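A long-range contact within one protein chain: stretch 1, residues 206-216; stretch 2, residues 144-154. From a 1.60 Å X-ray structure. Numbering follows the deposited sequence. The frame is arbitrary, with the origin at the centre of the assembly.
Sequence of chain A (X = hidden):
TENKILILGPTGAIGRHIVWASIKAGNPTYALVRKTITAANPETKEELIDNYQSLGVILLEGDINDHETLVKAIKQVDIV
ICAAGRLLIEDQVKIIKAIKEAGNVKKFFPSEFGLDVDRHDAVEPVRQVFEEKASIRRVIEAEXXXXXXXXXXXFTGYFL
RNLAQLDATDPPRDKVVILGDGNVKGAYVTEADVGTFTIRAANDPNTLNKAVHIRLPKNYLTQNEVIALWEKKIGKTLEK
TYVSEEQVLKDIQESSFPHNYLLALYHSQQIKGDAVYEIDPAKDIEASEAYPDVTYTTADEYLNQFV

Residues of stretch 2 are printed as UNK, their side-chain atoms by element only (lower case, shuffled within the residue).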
# COMPACT_ATOMS: atom_id res chain seq x y z
N ASN A 206 1.87 -8.15 18.65
CA ASN A 206 0.97 -7.07 19.06
C ASN A 206 0.04 -6.55 17.97
O ASN A 206 -0.89 -5.80 18.26
CB ASN A 206 1.77 -5.90 19.64
CG ASN A 206 2.49 -6.27 20.93
OD1 ASN A 206 1.94 -6.98 21.77
ND2 ASN A 206 3.70 -5.77 21.10
N THR A 207 0.29 -6.93 16.71
CA THR A 207 -0.56 -6.46 15.62
C THR A 207 -1.75 -7.37 15.36
O THR A 207 -2.47 -7.19 14.38
CB THR A 207 0.22 -6.30 14.30
OG1 THR A 207 0.70 -7.58 13.88
CG2 THR A 207 1.40 -5.35 14.48
N LEU A 208 -1.96 -8.36 16.23
CA LEU A 208 -3.08 -9.28 16.08
C LEU A 208 -4.42 -8.54 16.04
O LEU A 208 -4.76 -7.82 16.98
CB LEU A 208 -3.11 -10.28 17.23
CG LEU A 208 -4.36 -11.18 17.23
CD1 LEU A 208 -4.28 -12.15 16.06
CD2 LEU A 208 -4.46 -11.94 18.54
N ASN A 209 -5.16 -8.74 14.96
CA ASN A 209 -6.47 -8.10 14.78
C ASN A 209 -6.40 -6.59 14.98
O ASN A 209 -7.28 -5.99 15.61
CB ASN A 209 -7.50 -8.72 15.74
CG ASN A 209 -7.86 -10.16 15.38
OD1 ASN A 209 -8.67 -10.79 16.06
ND2 ASN A 209 -7.25 -10.67 14.33
N LYS A 210 -5.34 -6.00 14.44
CA LYS A 210 -5.12 -4.56 14.53
C LYS A 210 -4.82 -3.97 13.16
O LYS A 210 -4.39 -4.68 12.24
CB LYS A 210 -3.92 -4.26 15.44
CG LYS A 210 -4.08 -4.60 16.91
CD LYS A 210 -4.68 -3.44 17.68
CE LYS A 210 -4.41 -3.57 19.17
NZ LYS A 210 -4.95 -4.84 19.72
N ALA A 211 -5.05 -2.67 13.03
CA ALA A 211 -4.73 -1.95 11.81
C ALA A 211 -3.42 -1.24 12.17
O ALA A 211 -3.32 -0.62 13.23
CB ALA A 211 -5.81 -0.92 11.48
N VAL A 212 -2.41 -1.37 11.32
CA VAL A 212 -1.11 -0.72 11.55
C VAL A 212 -1.05 0.48 10.62
O VAL A 212 -1.19 0.34 9.41
CB VAL A 212 0.06 -1.69 11.26
CG1 VAL A 212 1.40 -0.97 11.41
CG2 VAL A 212 -0.00 -2.86 12.22
N HIS A 213 -0.83 1.66 11.20
CA HIS A 213 -0.80 2.90 10.43
C HIS A 213 0.60 3.46 10.26
O HIS A 213 1.34 3.60 11.23
CB HIS A 213 -1.67 3.93 11.14
CG HIS A 213 -3.03 3.42 11.48
ND1 HIS A 213 -4.11 3.56 10.64
CD2 HIS A 213 -3.46 2.70 12.54
CE1 HIS A 213 -5.15 2.94 11.17
NE2 HIS A 213 -4.79 2.41 12.32
N ILE A 214 0.94 3.80 9.02
CA ILE A 214 2.24 4.37 8.74
C ILE A 214 2.10 5.88 8.50
O ILE A 214 1.63 6.31 7.45
CB ILE A 214 2.89 3.74 7.48
CG1 ILE A 214 2.83 2.21 7.55
CG2 ILE A 214 4.33 4.23 7.34
CD1 ILE A 214 3.69 1.61 8.61
N ARG A 215 2.48 6.66 9.50
CA ARG A 215 2.46 8.12 9.41
C ARG A 215 3.82 8.50 10.00
O ARG A 215 3.93 8.72 11.20
CB ARG A 215 1.34 8.75 10.25
CG ARG A 215 -0.02 8.85 9.56
CD ARG A 215 -0.98 7.76 10.01
NE ARG A 215 -1.27 7.78 11.45
CZ ARG A 215 -2.26 8.46 12.02
NH1 ARG A 215 -3.08 9.21 11.29
NH2 ARG A 215 -2.45 8.37 13.33
N LEU A 216 4.84 8.54 9.15
CA LEU A 216 6.20 8.85 9.59
C LEU A 216 6.41 10.36 9.76
O LEU A 216 6.19 11.14 8.85
CB LEU A 216 7.19 8.26 8.59
CG LEU A 216 6.93 6.77 8.28
CD1 LEU A 216 7.73 6.34 7.07
CD2 LEU A 216 7.28 5.91 9.50
N UNK A 144 -13.37 -14.84 11.71
CA UNK A 144 -12.42 -15.10 12.78
C UNK A 144 -11.01 -15.37 12.30
O UNK A 144 -10.25 -16.10 12.96
N UNK A 145 -10.65 -14.81 11.16
CA UNK A 145 -9.30 -15.00 10.63
C UNK A 145 -8.44 -13.94 11.31
O UNK A 145 -8.77 -12.75 11.27
c UNK A 145 -9.27 -14.78 9.10
c UNK A 145 -10.14 -15.82 8.40
c UNK A 145 -7.83 -14.86 8.59
N UNK A 146 -7.33 -14.35 11.97
CA UNK A 146 -6.46 -13.38 12.64
C UNK A 146 -5.93 -12.46 11.55
O UNK A 146 -5.43 -12.93 10.52
c UNK A 146 -5.29 -15.42 12.31
c UNK A 146 -5.38 -14.26 13.27
c UNK A 146 -6.75 -15.71 12.00
N UNK A 147 -6.02 -11.15 11.77
CA UNK A 147 -5.62 -10.20 10.75
C UNK A 147 -4.77 -9.01 11.16
O UNK A 147 -4.57 -8.73 12.34
c UNK A 147 -8.36 -6.79 12.23
c UNK A 147 -9.35 -7.47 12.93
c UNK A 147 -9.55 -8.83 12.72
c UNK A 147 -7.76 -8.86 11.08
o UNK A 147 -10.14 -6.80 13.84
c UNK A 147 -8.76 -9.51 11.80
c UNK A 147 -7.58 -7.49 11.30
c UNK A 147 -6.88 -9.63 10.10
N UNK A 148 -4.26 -8.32 10.15
CA UNK A 148 -3.52 -7.07 10.31
C UNK A 148 -3.79 -6.28 9.04
O UNK A 148 -3.61 -6.79 7.93
c UNK A 148 -1.31 -5.88 10.55
c UNK A 148 -2.00 -7.25 10.47
o UNK A 148 -1.73 -7.97 11.68
N UNK A 149 -4.28 -5.05 9.20
CA UNK A 149 -4.57 -4.18 8.06
C UNK A 149 -3.42 -3.19 7.98
O UNK A 149 -3.26 -2.36 8.87
c UNK A 149 -8.32 -6.37 8.14
c UNK A 149 -9.30 -5.95 9.01
o UNK A 149 -10.40 -6.75 9.23
c UNK A 149 -8.08 -3.93 9.43
c UNK A 149 -7.08 -4.33 8.56
c UNK A 149 -7.21 -5.56 7.91
c UNK A 149 -5.89 -3.43 8.29
c UNK A 149 -9.20 -4.73 9.66
N UNK A 150 -2.63 -3.29 6.92
CA UNK A 150 -1.47 -2.42 6.76
C UNK A 150 -1.88 -1.16 5.99
O UNK A 150 -2.04 -1.18 4.78
c UNK A 150 1.57 -2.69 7.54
c UNK A 150 1.22 -1.29 5.49
c UNK A 150 -0.36 -3.17 6.02
c UNK A 150 1.10 -2.69 6.10
N UNK A 151 -2.07 -0.07 6.72
CA UNK A 151 -2.48 1.20 6.14
C UNK A 151 -1.26 2.10 6.01
O UNK A 151 -0.92 2.84 6.93
s UNK A 151 -4.94 0.71 7.37
c UNK A 151 -3.55 1.84 7.03
N UNK A 152 -0.62 2.04 4.85
CA UNK A 152 0.60 2.81 4.59
C UNK A 152 0.36 4.15 3.91
O UNK A 152 1.31 4.87 3.62
c UNK A 152 1.56 1.98 3.74
s UNK A 152 0.88 1.51 2.13
N UNK A 153 -0.90 4.46 3.64
CA UNK A 153 -1.24 5.72 3.00
C UNK A 153 -0.58 5.96 1.64
O UNK A 153 -0.61 5.09 0.78
n UNK A 153 -3.32 7.17 4.92
n UNK A 153 -3.14 6.52 6.96
c UNK A 153 -1.00 6.86 3.99
c UNK A 153 -1.99 6.86 5.12
c UNK A 153 -3.99 6.95 6.04
c UNK A 153 -1.88 6.46 6.41
N UNK A 154 0.06 7.12 1.45
CA UNK A 154 0.62 7.46 0.14
C UNK A 154 2.01 6.98 -0.24
O UNK A 154 3.01 7.46 0.29
c UNK A 154 0.52 8.97 -0.06
O HOH W 1 2.83 6.75 5.06

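Position 144 has no side-chain atoms and touches nothing on stretch 1. Its phi of 73° follows a helix that closes in a Schellman motif, a conformation that favours the residue found here, Gly144. Position 145 carries three carbons, one bearing the other two, and its CA-to-CB bond points away from stretch 1; this beta-branched, wholly apolar group is Val145. At position 146 three carbons close a ring onto the backbone nitrogen, which defines Pro146. Its CB packs 3.7 Å from CD1 of Leu208.

Position 147 has one carbon leading to a six-carbon ring that bears an oxygen, hence Tyr147. The CA of Asn209 lies over one ring face, 3.5 Å from the centroid of the Tyr147 ring, in a CH-pi contact. The backbone adds a weak hydrogen bond, Asn209 N to Tyr147 O, 2.7 Å long but bent to 122°.

Position 148 shows a carbon carrying one oxygen and one carbon. The oxygen lies 2.9 Å from Thr207 O, and its hydrogen bond to that carbonyl suits a hydroxyl: Thr148, with OG1 as donor. Its other branch, CG2, meets Val212 CG2 at 3.7 Å. Position 149 again has a carbon and a six-carbon ring with an oxygen; CB of Ala211 sits at the ring edge. This is Tyr149, whose hydroxyl is satisfied elsewhere in the structure.

Four carbons forked at the second identify position 150 as Leu150, with CD2 4.1 Å from Val212 CB and CD1 4.4 Å from Ile214 CG1. Position 151 is one carbon and one sulfur, Cys151; its SG stands 4.9 Å from the centroid of the His213 ring, obliquely placed. The same two atoms at position 152 give Cys152, whose CB is 4.0 Å from Ile214 CG1. Position 153 has one carbon and a five-membered ring of three carbons and two nitrogens, so it is His153; Ile214 O approaches the ring edge, 3.7 Å from CD2 of His153. A single carbon at position 154, beyond reach of stretch 1, marks Ala154.

The contact is a parallel strand pairing. Tyr149 N to Lys210 O (3.1 Å), Val212 N to Tyr149 O (2.8 Å), Cys151 N to Val212 O (2.9 Å) and Ile214 N to Cys151 O (3.0 Å) form a ladder, with side chains alternating between the face of Thr148, Leu150 and Val212 and that of Tyr149, Cys151 and Ala211. Past the ladder, one water donates to Cys152 O (2.8 Å) and Ile214 O (2.7 Å), bridging two carbonyls that both lack a donor in the other stretch.

Stretch 2, residues 144-154: GVPYTYLCCHA
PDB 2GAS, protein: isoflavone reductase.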